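Local coordinates for Wss1p (Saccharomyces cerevisiae FostersO, PDB 5XBN), which cleaves DNA-binding proteins as a DNA-dependent zinc metalloendopeptidase and takes part in the repair of toxic DNA-protein cross-links, at the zinc ion site. Sequence-based numbering; all coordinates share one arbitrary frame.

The zinc ion site. Residues 115-116, 119, 122, 125, 129. With ZN (zinc ion), chain B.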
loop_
_atom_site.group_PDB
_atom_site.type_symbol
_atom_site.label_atom_id
_atom_site.label_comp_id
_atom_site.label_asym_id
_atom_site.label_seq_id
_atom_site.Cartn_x
_atom_site.Cartn_y
_atom_site.Cartn_z
ATOM N N HIS A 115 -1.783 -5.135 -4.753
ATOM C CA HIS A 115 -1.202 -6.474 -4.769
ATOM C C HIS A 115 -1.179 -7.053 -3.361
ATOM O O HIS A 115 -1.592 -8.188 -3.123
ATOM C CB HIS A 115 0.227 -6.433 -5.343
ATOM C CG HIS A 115 0.911 -7.770 -5.403
ATOM N ND1 HIS A 115 1.267 -8.368 -6.597
ATOM C CD2 HIS A 115 1.322 -8.616 -4.425
ATOM C CE1 HIS A 115 1.856 -9.524 -6.350
ATOM N NE2 HIS A 115 1.909 -9.698 -5.039
ATOM N N GLU A 116 -0.677 -6.277 -2.412
ATOM C CA GLU A 116 -0.570 -6.806 -1.057
ATOM C C GLU A 116 -1.915 -6.970 -0.366
ATOM O O GLU A 116 -2.073 -7.890 0.417
ATOM C CB GLU A 116 0.344 -5.923 -0.202
ATOM C CG GLU A 116 1.754 -5.796 -0.791
ATOM C CD GLU A 116 2.441 -7.127 -1.000
ATOM O OE1 GLU A 116 2.120 -8.101 -0.290
ATOM O OE2 GLU A 116 3.327 -7.202 -1.867
ATOM N N HIS A 119 -3.407 -10.266 -1.031
ATOM C CA HIS A 119 -2.864 -11.320 -0.168
ATOM C C HIS A 119 -3.550 -11.420 1.206
ATOM O O HIS A 119 -3.288 -12.363 1.956
ATOM C CB HIS A 119 -1.353 -11.113 0.042
ATOM C CG HIS A 119 -0.507 -11.531 -1.125
ATOM N ND1 HIS A 119 -0.675 -12.737 -1.773
ATOM C CD2 HIS A 119 0.515 -10.906 -1.753
ATOM C CE1 HIS A 119 0.209 -12.833 -2.752
ATOM N NE2 HIS A 119 0.951 -11.737 -2.757
ATOM N N PHE A 122 -5.755 -14.175 -0.617
ATOM C CA PHE A 122 -5.164 -15.230 -1.426
ATOM C C PHE A 122 -3.651 -15.231 -1.333
ATOM O O PHE A 122 -2.997 -14.216 -1.589
ATOM C CB PHE A 122 -5.613 -15.088 -2.881
ATOM C CG PHE A 122 -7.100 -15.061 -3.046
ATOM C CD1 PHE A 122 -7.868 -16.118 -2.599
ATOM C CD2 PHE A 122 -7.729 -13.996 -3.662
ATOM C CE1 PHE A 122 -9.244 -16.107 -2.738
ATOM C CE2 PHE A 122 -9.109 -13.985 -3.818
ATOM C CZ PHE A 122 -9.864 -15.044 -3.349
ATOM N N HIS A 125 0.233 -16.944 -6.066
ATOM C CA HIS A 125 -0.042 -16.113 -7.243
ATOM C C HIS A 125 -0.687 -16.978 -8.315
ATOM O O HIS A 125 -0.062 -17.303 -9.325
ATOM C CB HIS A 125 1.233 -15.452 -7.779
ATOM C CG HIS A 125 1.846 -14.453 -6.842
ATOM N ND1 HIS A 125 3.205 -14.380 -6.617
ATOM C CD2 HIS A 125 1.289 -13.480 -6.081
ATOM C CE1 HIS A 125 3.457 -13.413 -5.750
ATOM N NE2 HIS A 125 2.314 -12.848 -5.417
ATOM N N PHE A 129 -5.812 -15.165 -7.271
ATOM C CA PHE A 129 -5.064 -13.970 -6.913
ATOM C C PHE A 129 -5.148 -12.923 -8.020
ATOM O O PHE A 129 -5.514 -11.778 -7.777
ATOM C CB PHE A 129 -3.588 -14.299 -6.638
ATOM C CG PHE A 129 -2.752 -13.075 -6.366
ATOM C CD1 PHE A 129 -2.153 -12.374 -7.413
ATOM C CD2 PHE A 129 -2.590 -12.602 -5.074
ATOM C CE1 PHE A 129 -1.417 -11.234 -7.179
ATOM C CE2 PHE A 129 -1.852 -11.446 -4.838
ATOM C CZ PHE A 129 -1.265 -10.767 -5.890
HETATM ZN ZN ZN B . 2.454 -11.348 -4.114
HETATM O O HOH W 1 4.333 -11.521 -3.574
#
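This is the catalytic zinc centre of the protease. His115, Glu116 and His119 belong to the HExxH motif, HELTH here. His115 and Glu116 lie near the end of helix 106-118; His119 directly follows it. The third protein ligand, His125, comes from the loop before helix 127-145. All three histidines point NE2 at the metal, His115 NE2 2.0 Å and His119 NE2 2.1 Å from ZN. Water 1 adds a further ligand, its O 2.0 Å from ZN. The observed ligands form a slightly distorted tetrahedron, with angles from 100° (water 1, His125 NE2) to 120° (water 1, His119 NE2).

Glu116, the active-site residue, keeps its carboxylate OE2 4.8 Å from ZN, so it is not a ligand. In this family the glutamate is the general base for the metal-bound water. Here Glu116 OE2 is 4.7 Å from water 1 O, so that contact is not seen.

The His119 ring is fixed by a second-shell bond. Its ND1 donates to the backbone carbonyl O of Phe122 at 2.8 Å, fairly straight and close to the ring plane. Phe129 CZ is 4.2 Å from ZN, on the side opposite water 1; its CG is anti to the backbone N (chi1 176°). CZ sits over the His115 ring centre, and CE2 above the rim of the His119 ring. His125 CD2 points onto a face of the Phe129 ring. The site lies where the end of helix 106-118, the following loop and the start of helix 127-145 meet.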